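Local coordinates for protein glutathione s-transferase (Agrobacterium tumefaciens, PDB 2YCD) that probably conjugates glutathione to electrophilic compounds, as other members of the glutathione transferase superfamily do, possibly with a part in herbicide detoxification, at residues A[34-47]-A[86-100]. Residues are numbered along the deposited sequence; the frame is centred on the assembly and turned at random.
Sequences RDMPVRWALEEVGQ and SGAIVMHIAQHHSGL. With GTB (S-(p-nitrobenzyl)glutathione), chain B.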
# COMPACT_ATOMS: atom_id res chain seq x y z
N ARG A 34 12.80 0.42 5.71
CA ARG A 34 11.56 1.20 5.82
C ARG A 34 11.48 2.11 7.04
O ARG A 34 10.51 2.86 7.18
CB ARG A 34 10.33 0.30 5.71
CG ARG A 34 10.19 -0.32 4.32
CD ARG A 34 9.06 -1.32 4.29
NE ARG A 34 8.96 -2.04 3.02
CZ ARG A 34 8.17 -1.69 2.01
NH1 ARG A 34 7.41 -0.60 2.10
NH2 ARG A 34 8.14 -2.42 0.90
N ASP A 35 12.49 2.09 7.90
CA ASP A 35 12.60 3.13 8.92
C ASP A 35 12.96 4.48 8.28
O ASP A 35 12.66 5.53 8.84
CB ASP A 35 13.65 2.77 9.98
CG ASP A 35 15.05 2.59 9.39
OD1 ASP A 35 15.22 1.69 8.53
OD2 ASP A 35 15.98 3.33 9.75
N MET A 36 13.58 4.47 7.11
CA MET A 36 14.05 5.71 6.52
C MET A 36 12.94 6.75 6.25
O MET A 36 13.09 7.92 6.62
CB MET A 36 14.88 5.44 5.27
CG MET A 36 15.44 6.70 4.64
SD MET A 36 16.69 7.54 5.67
CE MET A 36 16.90 8.97 4.62
N PRO A 37 11.82 6.34 5.62
CA PRO A 37 10.77 7.36 5.40
C PRO A 37 10.21 7.89 6.71
O PRO A 37 9.84 9.06 6.78
CB PRO A 37 9.69 6.61 4.59
CG PRO A 37 10.05 5.12 4.74
CD PRO A 37 11.56 5.11 4.86
N VAL A 38 10.15 7.05 7.75
CA VAL A 38 9.69 7.51 9.06
C VAL A 38 10.66 8.54 9.67
O VAL A 38 10.24 9.59 10.15
CB VAL A 38 9.51 6.30 10.00
CG1 VAL A 38 9.17 6.78 11.42
CG2 VAL A 38 8.41 5.36 9.46
N ARG A 39 11.96 8.23 9.67
CA ARG A 39 12.98 9.16 10.15
C ARG A 39 12.90 10.48 9.39
O ARG A 39 13.00 11.56 9.98
CB ARG A 39 14.37 8.56 9.96
CG ARG A 39 14.69 7.33 10.81
CD ARG A 39 16.09 6.86 10.42
NE ARG A 39 16.64 5.74 11.18
CZ ARG A 39 17.33 5.89 12.31
NH1 ARG A 39 17.45 7.08 12.89
NH2 ARG A 39 17.86 4.82 12.90
N TRP A 40 12.78 10.39 8.07
CA TRP A 40 12.71 11.59 7.24
C TRP A 40 11.48 12.44 7.58
O TRP A 40 11.58 13.67 7.76
CB TRP A 40 12.75 11.15 5.77
CG TRP A 40 12.83 12.27 4.73
CD1 TRP A 40 12.94 13.62 4.96
CD2 TRP A 40 12.80 12.10 3.31
NE1 TRP A 40 12.98 14.30 3.76
CE2 TRP A 40 12.88 13.40 2.73
CE3 TRP A 40 12.68 10.99 2.46
CZ2 TRP A 40 12.87 13.60 1.34
CZ3 TRP A 40 12.68 11.19 1.08
CH2 TRP A 40 12.77 12.49 0.54
N ALA A 41 10.32 11.81 7.75
CA ALA A 41 9.13 12.55 8.15
C ALA A 41 9.33 13.26 9.49
O ALA A 41 8.95 14.44 9.65
CB ALA A 41 7.91 11.61 8.21
N LEU A 42 9.87 12.54 10.48
CA LEU A 42 10.14 13.16 11.79
C LEU A 42 11.09 14.35 11.66
O LEU A 42 10.88 15.39 12.30
CB LEU A 42 10.68 12.12 12.78
CG LEU A 42 9.68 11.02 13.15
CD1 LEU A 42 10.37 9.80 13.74
CD2 LEU A 42 8.61 11.56 14.10
N GLU A 43 12.13 14.22 10.85
CA GLU A 43 13.05 15.34 10.66
C GLU A 43 12.42 16.53 9.93
O GLU A 43 12.72 17.68 10.27
CB GLU A 43 14.32 14.86 9.96
CG GLU A 43 15.23 13.98 10.86
CD GLU A 43 15.85 14.76 12.01
OE1 GLU A 43 15.76 16.00 12.03
OE2 GLU A 43 16.43 14.10 12.90
N GLU A 44 11.53 16.27 8.98
CA GLU A 44 10.84 17.36 8.26
C GLU A 44 9.98 18.18 9.21
O GLU A 44 9.90 19.40 9.06
CB GLU A 44 10.00 16.83 7.09
CG GLU A 44 10.82 16.35 5.89
CD GLU A 44 11.36 17.47 5.00
OE1 GLU A 44 10.89 18.63 5.12
OE2 GLU A 44 12.25 17.17 4.18
N VAL A 45 9.34 17.52 10.18
CA VAL A 45 8.46 18.25 11.10
C VAL A 45 9.19 18.72 12.37
O VAL A 45 8.61 19.44 13.19
CB VAL A 45 7.17 17.45 11.45
CG1 VAL A 45 6.42 17.04 10.17
CG2 VAL A 45 7.48 16.23 12.32
N GLY A 46 10.47 18.36 12.52
CA GLY A 46 11.26 18.81 13.65
C GLY A 46 10.88 18.11 14.95
O GLY A 46 10.94 18.71 16.03
N GLN A 47 10.48 16.85 14.86
CA GLN A 47 10.16 16.06 16.05
C GLN A 47 11.33 15.17 16.49
O GLN A 47 11.68 14.22 15.79
CB GLN A 47 8.94 15.18 15.77
CG GLN A 47 8.64 14.18 16.88
CD GLN A 47 8.20 14.86 18.14
OE1 GLN A 47 7.18 15.56 18.15
NE2 GLN A 47 8.96 14.69 19.22
N SER A 86 5.01 1.58 7.75
CA SER A 86 5.71 2.81 7.41
C SER A 86 4.79 3.87 6.79
O SER A 86 4.88 5.04 7.16
CB SER A 86 6.92 2.50 6.52
OG SER A 86 6.51 1.95 5.28
N GLY A 87 3.88 3.45 5.90
CA GLY A 87 2.97 4.41 5.29
C GLY A 87 2.03 5.06 6.32
O GLY A 87 1.75 6.27 6.25
N ALA A 88 1.52 4.26 7.26
CA ALA A 88 0.60 4.75 8.27
C ALA A 88 1.30 5.58 9.35
O ALA A 88 0.71 6.48 9.95
CB ALA A 88 -0.12 3.58 8.92
N ILE A 89 2.56 5.25 9.61
CA ILE A 89 3.37 6.01 10.56
C ILE A 89 3.66 7.40 9.99
O ILE A 89 3.46 8.42 10.66
CB ILE A 89 4.66 5.24 10.93
CG1 ILE A 89 4.32 3.94 11.69
CG2 ILE A 89 5.57 6.13 11.80
CD1 ILE A 89 5.50 2.96 11.74
N VAL A 90 4.09 7.45 8.74
CA VAL A 90 4.24 8.72 8.04
C VAL A 90 2.93 9.50 8.01
O VAL A 90 2.93 10.70 8.32
CB VAL A 90 4.84 8.52 6.65
CG1 VAL A 90 4.78 9.80 5.83
CG2 VAL A 90 6.30 8.01 6.76
N MET A 91 1.81 8.82 7.74
CA MET A 91 0.51 9.49 7.76
C MET A 91 0.23 10.15 9.11
O MET A 91 -0.17 11.31 9.18
CB MET A 91 -0.61 8.50 7.43
CG MET A 91 -1.96 9.15 7.28
SD MET A 91 -2.08 10.16 5.79
CE MET A 91 -2.51 8.90 4.59
N HIS A 92 0.44 9.40 10.19
CA HIS A 92 0.19 9.92 11.53
C HIS A 92 1.04 11.14 11.86
O HIS A 92 0.52 12.13 12.41
CB HIS A 92 0.42 8.81 12.57
CG HIS A 92 0.25 9.25 13.99
ND1 HIS A 92 -0.98 9.53 14.54
CD2 HIS A 92 1.16 9.48 14.97
CE1 HIS A 92 -0.83 9.89 15.81
NE2 HIS A 92 0.46 9.88 16.09
N ILE A 93 2.32 11.07 11.54
CA ILE A 93 3.22 12.20 11.74
C ILE A 93 2.71 13.41 10.94
O ILE A 93 2.65 14.53 11.47
CB ILE A 93 4.66 11.82 11.31
CG1 ILE A 93 5.20 10.73 12.25
CG2 ILE A 93 5.60 13.05 11.35
CD1 ILE A 93 6.42 9.95 11.70
N ALA A 94 2.34 13.18 9.69
CA ALA A 94 1.88 14.25 8.80
C ALA A 94 0.55 14.85 9.23
O ALA A 94 0.26 16.01 8.90
CB ALA A 94 1.77 13.72 7.38
N GLN A 95 -0.29 14.08 9.93
CA GLN A 95 -1.61 14.56 10.32
C GLN A 95 -1.55 15.45 11.56
O GLN A 95 -2.45 16.26 11.80
CB GLN A 95 -2.57 13.38 10.58
CG GLN A 95 -2.96 12.55 9.34
CD GLN A 95 -4.05 13.19 8.49
OE1 GLN A 95 -4.60 14.24 8.84
NE2 GLN A 95 -4.38 12.55 7.37
N HIS A 96 -0.49 15.31 12.36
CA HIS A 96 -0.44 16.00 13.65
C HIS A 96 0.66 17.04 13.76
O HIS A 96 0.87 17.64 14.81
CB HIS A 96 -0.40 14.99 14.79
CG HIS A 96 -1.66 14.21 14.92
ND1 HIS A 96 -1.80 12.93 14.44
CD2 HIS A 96 -2.86 14.54 15.45
CE1 HIS A 96 -3.02 12.50 14.68
NE2 HIS A 96 -3.69 13.46 15.29
N HIS A 97 1.36 17.26 12.65
CA HIS A 97 2.33 18.34 12.54
C HIS A 97 2.01 19.12 11.27
O HIS A 97 1.13 18.73 10.50
CB HIS A 97 3.75 17.77 12.46
CG HIS A 97 4.18 17.01 13.68
ND1 HIS A 97 4.89 17.60 14.71
CD2 HIS A 97 4.01 15.72 14.03
CE1 HIS A 97 5.13 16.69 15.64
NE2 HIS A 97 4.61 15.54 15.26
N SER A 98 2.72 20.22 11.04
CA SER A 98 2.54 20.97 9.81
C SER A 98 3.73 20.74 8.87
O SER A 98 4.84 20.47 9.33
CB SER A 98 2.36 22.46 10.09
OG SER A 98 3.57 23.03 10.58
N GLY A 99 3.48 20.83 7.56
CA GLY A 99 4.55 20.76 6.59
C GLY A 99 4.63 19.51 5.73
O GLY A 99 5.49 19.43 4.84
N LEU A 100 3.75 18.55 5.97
CA LEU A 100 3.76 17.31 5.17
C LEU A 100 2.43 17.01 4.47
O LEU A 100 2.38 16.15 3.59
CB LEU A 100 4.17 16.12 6.04
CG LEU A 100 5.66 16.08 6.45
CD1 LEU A 100 5.97 14.86 7.28
CD2 LEU A 100 6.57 16.14 5.23
N1 GTB B . 4.39 -2.95 4.95
CA1 GTB B . 5.47 -2.84 5.95
C1 GTB B . 5.85 -1.40 6.14
O11 GTB B . 5.85 -0.66 5.13
O12 GTB B . 6.16 -0.99 7.29
CB1 GTB B . 6.65 -3.70 5.48
CG1 GTB B . 7.75 -3.74 6.54
CD1 GTB B . 8.98 -4.49 6.05
OE1 GTB B . 8.98 -4.99 4.93
N2 GTB B . 10.01 -4.53 6.89
CA2 GTB B . 11.27 -5.20 6.55
C2 GTB B . 11.68 -6.18 7.60
O2 GTB B . 11.49 -5.96 8.80
CB2 GTB B . 12.40 -4.15 6.52
SG2 GTB B . 12.26 -2.96 5.23
N3 GTB B . 12.29 -7.29 7.16
CA3 GTB B . 12.82 -8.33 8.02
C3 GTB B . 12.05 -9.61 7.98
O31 GTB B . 11.10 -9.74 7.18
O32 GTB B . 12.41 -10.50 8.78
C' GTB B . 12.51 -3.84 3.72
C1' GTB B . 13.93 -3.77 3.24
C2' GTB B . 14.82 -4.78 3.56
C3' GTB B . 16.14 -4.72 3.10
C4' GTB B . 16.55 -3.65 2.32
N41 GTB B . 17.88 -3.59 1.85
O41 GTB B . 18.24 -2.71 1.07
O42 GTB B . 18.66 -4.44 2.21
C5' GTB B . 15.65 -2.64 1.99
C6' GTB B . 14.34 -2.71 2.44
O HOH W 1 8.28 19.90 5.43
O HOH W 2 7.22 19.73 7.77
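Val38 and Ile93 interlock as reciprocal knobs into holes where two nearly parallel helices, 35-45 and 86-96, pack side by side in the thioredoxin-like N-terminal domain of this glutathione transferase. The axes of the two helical segments come within 9.1 Å of each other, with 5° between their N-to-C directions. Val38 sits among Ser86, Ile89, Val90 and Ile93, its CG1, anti to the backbone N (chi1 174°), lying 3.7 Å from Ile89 CG2. In return, Ile93 enters the hole formed by Val38, Ala41, Leu42 and Val45; its CD1 meets Leu42 CD2 at 3.6 Å, the two side chains crossing at about a right angle. Leu100 then folds back from the loop after helix 86-96 to bring CD1 within 3.6 Å of Val45 CG1. Around this apolar core, strand 18-22 touches Val38 through Ile19, and helix 176-185 covers Pro37 and Val90.

At the N-terminal end, Ser86 N donates a nearly straight bond to O12 of the bound S-(p-nitrobenzyl)glutathione and Ser86 OG donates to O11, gripping both oxygens of the gamma-glutamyl carboxylate. Arg34 runs beside the ligand, its guanidinium salt-bridged to Glu123. At the far end, one water spans Glu44 OE1 and Gly99 O; a second reaches Ser98 O and, more weakly, Glu44 O. Glu44 OE2 accepts from Trp40 NE1 and is salt-bridged to Arg210. Val45 CG2 lies over one face of the His97 ring in a CH-pi contact, 3.8 Å from the centroid.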